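Local coordinates for hypothetical protein PH1819 (Pyrococcus horikoshii, PDB 2EEN) that is of unknown function but carries a CYTH domain, the tunnel-shaped fold of class IV adenylyl cyclases and triphosphatases, and so may act on a triphosphate compound, at residues I122-I136 with I156-Y170. Residues are numbered along the deposited sequence; the frame is centred on the assembly and turned at random.
Sequences ITLDEVEGLGKFIEI and ILRELGVEKFERRSY
Tyr170 reaches into the CYTH barrel and settles on the hairpin of strands 122-127 and 131-136, which on family grounds forms part of the wall of a charged central tunnel. Its hydroxyl makes a short hydrogen bond, OH to Asp125 OD2 at 2.6 Å, using the anti lone pair of that oxygen; the carboxylate and ring planes lie 66° apart. Arg111 forms a salt bridge with the same OD2, giving that oxygen two partners. Val127, Phe133 and Leu130 pack against the ring. Val127 CG2 sits over one face in a CH-pi contact, 3.7 Å from the centroid of Tyr170, while the edge of Tyr170 meets the face of Phe133 in a T-shaped pair, with Tyr170 CE1 3.4 Å from Phe133 CG.

At the hairpin's other end the contact turns purely apolar. Ile122 and Leu160 meet tip to tip, CD1 to CD1, at a tight 3.5 Å. With CG1 anti to the backbone N (chi1 -171°) and the chain extended beyond it, Ile136 puts CD1 3.6 Å from Ile156 CG2 and leaves CG2 against Leu157 CD1. Just past the Schellman turn at Gly161, Val162 CG2 packs on Ile134 CG2.

Strand 3-9 flanks the hairpin on one side and strand 102-117 on the other; Lys7 from the former makes a cation-pi contact with Tyr170, and Leu130 packs against Leu173 and Leu174 of helix 170-176.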
loop_
_atom_site.group_PDB
_atom_site.type_symbol
_atom_site.label_atom_id
_atom_site.label_comp_id
_atom_site.label_asym_id
_atom_site.label_seq_id
_atom_site.Cartn_x
_atom_site.Cartn_y
_atom_site.Cartn_z
ATOM N N ILE A 122 -7.665 19.743 17.552
ATOM C CA ILE A 122 -8.188 20.731 16.617
ATOM C C ILE A 122 -7.071 21.123 15.667
ATOM O O ILE A 122 -5.918 21.243 16.072
ATOM C CB ILE A 122 -8.667 21.999 17.354
ATOM C CG1 ILE A 122 -10.128 21.833 17.753
ATOM C CG2 ILE A 122 -8.479 23.242 16.471
ATOM C CD1 ILE A 122 -10.621 22.943 18.642
ATOM N N THR A 123 -7.400 21.320 14.398
ATOM C CA THR A 123 -6.378 21.745 13.463
ATOM C C THR A 123 -6.815 23.000 12.740
ATOM O O THR A 123 -7.982 23.145 12.374
ATOM C CB THR A 123 -6.054 20.649 12.429
ATOM O OG1 THR A 123 -7.226 20.338 11.661
ATOM C CG2 THR A 123 -5.573 19.401 13.138
ATOM N N LEU A 124 -5.880 23.926 12.577
ATOM C CA LEU A 124 -6.161 25.159 11.858
ATOM C C LEU A 124 -5.533 24.907 10.501
ATOM O O LEU A 124 -4.316 24.769 10.391
ATOM C CB LEU A 124 -5.496 26.354 12.534
ATOM C CG LEU A 124 -5.859 26.564 14.003
ATOM C CD1 LEU A 124 -5.249 27.876 14.465
ATOM C CD2 LEU A 124 -7.377 26.567 14.180
ATOM N N ASP A 125 -6.374 24.826 9.475
ATOM C CA ASP A 125 -5.900 24.541 8.126
ATOM C C ASP A 125 -5.926 25.731 7.184
ATOM O O ASP A 125 -6.916 26.443 7.104
ATOM C CB ASP A 125 -6.748 23.437 7.485
ATOM C CG ASP A 125 -6.698 22.129 8.241
ATOM O OD1 ASP A 125 -5.827 21.958 9.125
ATOM O OD2 ASP A 125 -7.536 21.258 7.932
ATOM N N GLU A 126 -4.822 25.940 6.474
ATOM C CA GLU A 126 -4.736 26.999 5.468
ATOM C C GLU A 126 -4.541 26.185 4.200
ATOM O O GLU A 126 -3.441 25.723 3.921
ATOM C CB GLU A 126 -3.520 27.893 5.705
ATOM C CG GLU A 126 -3.398 29.028 4.708
ATOM C CD GLU A 126 -4.501 30.061 4.863
ATOM O OE1 GLU A 126 -4.535 30.735 5.914
ATOM O OE2 GLU A 126 -5.333 30.199 3.941
ATOM N N VAL A 127 -5.618 26.007 3.444
ATOM C CA VAL A 127 -5.591 25.185 2.239
ATOM C C VAL A 127 -5.407 26.007 0.980
ATOM O O VAL A 127 -6.184 26.919 0.708
ATOM C CB VAL A 127 -6.899 24.379 2.134
ATOM C CG1 VAL A 127 -6.854 23.419 0.962
ATOM C CG2 VAL A 127 -7.132 23.630 3.448
ATOM N N GLU A 128 -4.374 25.673 0.214
ATOM C CA GLU A 128 -4.102 26.383 -1.031
ATOM C C GLU A 128 -5.298 26.230 -1.965
ATOM O O GLU A 128 -5.810 25.123 -2.170
ATOM C CB GLU A 128 -2.841 25.831 -1.700
ATOM C CG GLU A 128 -1.581 25.990 -0.868
ATOM C CD GLU A 128 -0.314 25.768 -1.679
ATOM O OE1 GLU A 128 -0.412 25.224 -2.797
ATOM O OE2 GLU A 128 0.778 26.133 -1.192
ATOM N N GLY A 129 -5.758 27.351 -2.508
ATOM C CA GLY A 129 -6.886 27.315 -3.417
ATOM C C GLY A 129 -8.259 27.310 -2.771
ATOM O O GLY A 129 -9.262 27.355 -3.481
ATOM N N LEU A 130 -8.318 27.247 -1.441
ATOM C CA LEU A 130 -9.599 27.244 -0.734
ATOM C C LEU A 130 -9.668 28.244 0.414
ATOM O O LEU A 130 -10.668 28.946 0.567
ATOM C CB LEU A 130 -9.921 25.855 -0.182
ATOM C CG LEU A 130 -10.258 24.709 -1.130
ATOM C CD1 LEU A 130 -10.620 23.510 -0.267
ATOM C CD2 LEU A 130 -11.431 25.064 -2.048
ATOM N N GLY A 131 -8.618 28.306 1.227
ATOM C CA GLY A 131 -8.620 29.238 2.338
ATOM C C GLY A 131 -8.515 28.571 3.693
ATOM O O GLY A 131 -8.039 27.442 3.807
ATOM N N LYS A 132 -8.979 29.271 4.722
ATOM C CA LYS A 132 -8.915 28.774 6.093
ATOM C C LYS A 132 -10.079 27.906 6.558
ATOM O O LYS A 132 -11.249 28.219 6.326
ATOM C CB LYS A 132 -8.785 29.950 7.060
ATOM C CG LYS A 132 -7.524 30.765 6.899
ATOM C CD LYS A 132 -7.508 31.925 7.886
ATOM C CE LYS A 132 -6.137 32.581 7.960
ATOM N NZ LYS A 132 -5.665 33.057 6.635
ATOM N N PHE A 133 -9.734 26.814 7.229
ATOM C CA PHE A 133 -10.715 25.891 7.784
ATOM C C PHE A 133 -10.228 25.456 9.153
ATOM O O PHE A 133 -9.065 25.655 9.509
ATOM C CB PHE A 133 -10.857 24.627 6.936
ATOM C CG PHE A 133 -11.456 24.863 5.588
ATOM C CD1 PHE A 133 -10.707 25.460 4.584
ATOM C CD2 PHE A 133 -12.762 24.478 5.321
ATOM C CE1 PHE A 133 -11.254 25.678 3.324
ATOM C CE2 PHE A 133 -13.325 24.691 4.058
ATOM C CZ PHE A 133 -12.564 25.290 3.059
ATOM N N ILE A 134 -11.138 24.867 9.914
ATOM C CA ILE A 134 -10.799 24.348 11.220
ATOM C C ILE A 134 -11.418 22.965 11.309
ATOM O O ILE A 134 -12.583 22.757 10.955
ATOM C CB ILE A 134 -11.322 25.241 12.365
ATOM C CG1 ILE A 134 -10.913 24.621 13.708
ATOM C CG2 ILE A 134 -12.836 25.409 12.267
ATOM C CD1 ILE A 134 -11.117 25.526 14.893
ATOM N N GLU A 135 -10.618 22.003 11.742
ATOM C CA GLU A 135 -11.105 20.647 11.879
ATOM C C GLU A 135 -10.929 20.219 13.316
ATOM O O GLU A 135 -10.101 20.774 14.041
ATOM C CB GLU A 135 -10.337 19.696 10.955
ATOM C CG GLU A 135 -10.743 19.806 9.487
ATOM C CD GLU A 135 -10.113 18.733 8.611
ATOM O OE1 GLU A 135 -9.830 17.629 9.121
ATOM O OE2 GLU A 135 -9.919 18.983 7.401
ATOM N N ILE A 136 -11.747 19.263 13.726
ATOM C CA ILE A 136 -11.667 18.707 15.065
ATOM C C ILE A 136 -11.931 17.216 14.929
ATOM O O ILE A 136 -12.757 16.785 14.115
ATOM C CB ILE A 136 -12.679 19.368 16.034
ATOM C CG1 ILE A 136 -12.391 18.897 17.464
ATOM C CG2 ILE A 136 -14.115 19.044 15.614
ATOM C CD1 ILE A 136 -13.071 19.745 18.532
ATOM N N ILE A 156 -17.676 22.144 20.709
ATOM C CA ILE A 156 -16.364 22.756 20.887
ATOM C C ILE A 156 -16.079 23.773 19.782
ATOM O O ILE A 156 -15.629 24.885 20.056
ATOM C CB ILE A 156 -15.258 21.683 20.905
ATOM C CG1 ILE A 156 -15.393 20.831 22.169
ATOM C CG2 ILE A 156 -13.888 22.338 20.858
ATOM C CD1 ILE A 156 -14.525 19.599 22.166
ATOM N N LEU A 157 -16.349 23.399 18.536
ATOM C CA LEU A 157 -16.112 24.313 17.424
ATOM C C LEU A 157 -17.031 25.532 17.452
ATOM O O LEU A 157 -16.587 26.651 17.196
ATOM C CB LEU A 157 -16.263 23.585 16.088
ATOM C CG LEU A 157 -15.118 22.616 15.799
ATOM C CD1 LEU A 157 -15.256 22.066 14.393
ATOM C CD2 LEU A 157 -13.789 23.345 15.965
ATOM N N ARG A 158 -18.302 25.322 17.771
ATOM C CA ARG A 158 -19.229 26.445 17.819
ATOM C C ARG A 158 -18.842 27.405 18.937
ATOM O O ARG A 158 -19.012 28.620 18.812
ATOM C CB ARG A 158 -20.669 25.946 17.986
ATOM C CG ARG A 158 -21.249 25.405 16.686
ATOM C CD ARG A 158 -22.735 25.110 16.778
ATOM N NE ARG A 158 -23.286 24.899 15.444
ATOM C CZ ARG A 158 -23.464 25.871 14.551
ATOM N NH1 ARG A 158 -23.142 27.123 14.850
ATOM N NH2 ARG A 158 -23.942 25.585 13.347
ATOM N N GLU A 159 -18.287 26.869 20.020
ATOM C CA GLU A 159 -17.867 27.713 21.128
ATOM C C GLU A 159 -16.651 28.551 20.747
ATOM O O GLU A 159 -16.320 29.526 21.428
ATOM C CB GLU A 159 -17.553 26.864 22.357
ATOM C CG GLU A 159 -18.785 26.232 22.984
ATOM C CD GLU A 159 -19.658 27.193 23.798
ATOM O OE1 GLU A 159 -19.330 28.394 23.954
ATOM O OE2 GLU A 159 -20.679 26.703 24.322
ATOM N N LEU A 160 -15.990 28.172 19.657
ATOM C CA LEU A 160 -14.822 28.898 19.170
ATOM C C LEU A 160 -15.207 29.927 18.115
ATOM O O LEU A 160 -14.391 30.757 17.718
ATOM C CB LEU A 160 -13.808 27.923 18.584
ATOM C CG LEU A 160 -13.131 27.018 19.611
ATOM C CD1 LEU A 160 -12.359 25.921 18.887
ATOM C CD2 LEU A 160 -12.215 27.845 20.504
ATOM N N GLY A 161 -16.452 29.866 17.658
ATOM C CA GLY A 161 -16.911 30.814 16.664
ATOM C C GLY A 161 -17.234 30.223 15.306
ATOM O O GLY A 161 -17.629 30.949 14.393
ATOM N N VAL A 162 -17.073 28.914 15.160
ATOM C CA VAL A 162 -17.365 28.261 13.889
ATOM C C VAL A 162 -18.870 28.248 13.649
ATOM O O VAL A 162 -19.636 27.795 14.498
ATOM C CB VAL A 162 -16.836 26.814 13.876
ATOM C CG1 VAL A 162 -17.042 26.196 12.505
ATOM C CG2 VAL A 162 -15.358 26.806 14.241
ATOM N N GLU A 163 -19.286 28.738 12.484
ATOM C CA GLU A 163 -20.704 28.809 12.134
ATOM C C GLU A 163 -21.098 27.927 10.958
ATOM O O GLU A 163 -22.170 27.323 10.956
ATOM C CB GLU A 163 -21.087 30.253 11.810
ATOM C CG GLU A 163 -20.966 31.214 12.969
ATOM C CD GLU A 163 -21.216 32.647 12.550
ATOM O OE1 GLU A 163 -22.238 32.897 11.873
ATOM O OE2 GLU A 163 -20.397 33.522 12.896
ATOM N N LYS A 164 -20.240 27.866 9.946
ATOM C CA LYS A 164 -20.533 27.060 8.776
ATOM C C LYS A 164 -19.694 25.799 8.713
ATOM O O LYS A 164 -18.477 25.847 8.542
ATOM C CB LYS A 164 -20.359 27.894 7.502
ATOM C CG LYS A 164 -19.161 28.825 7.501
ATOM C CD LYS A 164 -19.200 29.739 6.280
ATOM C CE LYS A 164 -18.039 30.722 6.270
ATOM N NZ LYS A 164 -18.128 31.657 5.115
ATOM N N PHE A 165 -20.366 24.668 8.866
ATOM C CA PHE A 165 -19.722 23.369 8.829
ATOM C C PHE A 165 -19.687 22.837 7.406
ATOM O O PHE A 165 -20.491 23.238 6.559
ATOM C CB PHE A 165 -20.460 22.413 9.761
ATOM C CG PHE A 165 -20.219 22.699 11.213
ATOM C CD1 PHE A 165 -21.016 23.610 11.897
ATOM C CD2 PHE A 165 -19.149 22.114 11.879
ATOM C CE1 PHE A 165 -20.747 23.937 13.227
ATOM C CE2 PHE A 165 -18.872 22.432 13.206
ATOM C CZ PHE A 165 -19.671 23.346 13.880
ATOM N N GLU A 166 -18.753 21.931 7.148
ATOM C CA GLU A 166 -18.592 21.381 5.797
ATOM C C GLU A 166 -18.226 19.889 5.829
ATOM O O GLU A 166 -17.211 19.471 6.368
ATOM C CB GLU A 166 -17.484 22.169 5.087
ATOM C CG GLU A 166 -17.212 21.647 3.677
ATOM C CD GLU A 166 -18.410 21.941 2.798
ATOM O OE1 GLU A 166 -18.640 23.089 2.479
ATOM O OE2 GLU A 166 -19.089 20.998 2.405
ATOM N N ARG A 167 -19.129 19.065 5.251
ATOM C CA ARG A 167 -18.848 17.633 5.178
ATOM C C ARG A 167 -18.062 17.280 3.914
ATOM O O ARG A 167 -17.560 16.173 3.742
ATOM C CB ARG A 167 -20.188 16.889 5.136
ATOM C CG ARG A 167 -20.874 16.756 6.493
ATOM C CD ARG A 167 -22.122 15.872 6.411
ATOM N NE ARG A 167 -21.741 14.530 5.983
ATOM C CZ ARG A 167 -22.699 13.672 5.557
ATOM N NH1 ARG A 167 -23.968 14.040 5.514
ATOM N NH2 ARG A 167 -22.346 12.437 5.188
ATOM N N ARG A 168 -18.032 18.230 2.963
ATOM C CA ARG A 168 -17.266 17.986 1.753
ATOM C C ARG A 168 -15.772 18.113 2.037
ATOM O O ARG A 168 -15.320 18.998 2.746
ATOM C CB ARG A 168 -17.662 19.022 0.695
ATOM C CG ARG A 168 -18.988 18.718 -0.002
ATOM C CD ARG A 168 -19.402 19.851 -0.947
ATOM N NE ARG A 168 -19.413 21.114 -0.216
ATOM C CZ ARG A 168 -19.701 22.263 -0.874
ATOM N NH1 ARG A 168 -19.970 22.258 -2.169
ATOM N NH2 ARG A 168 -19.721 23.409 -0.189
ATOM N N SER A 169 -15.026 17.184 1.462
ATOM C CA SER A 169 -13.585 17.147 1.618
ATOM C C SER A 169 -12.968 18.293 0.836
ATOM O O SER A 169 -13.600 18.867 -0.061
ATOM C CB SER A 169 -13.045 15.834 1.069
ATOM O OG SER A 169 -13.361 15.711 -0.309
ATOM N N TYR A 170 -11.730 18.627 1.172
ATOM C CA TYR A 170 -11.046 19.686 0.448
ATOM C C TYR A 170 -10.973 19.282 -1.017
ATOM O O TYR A 170 -11.103 20.121 -1.907
ATOM C CB TYR A 170 -9.636 19.894 0.995
ATOM C CG TYR A 170 -9.612 20.408 2.411
ATOM C CD1 TYR A 170 -10.405 21.493 2.791
ATOM C CD2 TYR A 170 -8.785 19.827 3.368
ATOM C CE1 TYR A 170 -10.377 21.982 4.087
ATOM C CE2 TYR A 170 -8.748 20.310 4.668
ATOM C CZ TYR A 170 -9.543 21.384 5.022
ATOM O OH TYR A 170 -9.508 21.852 6.308
#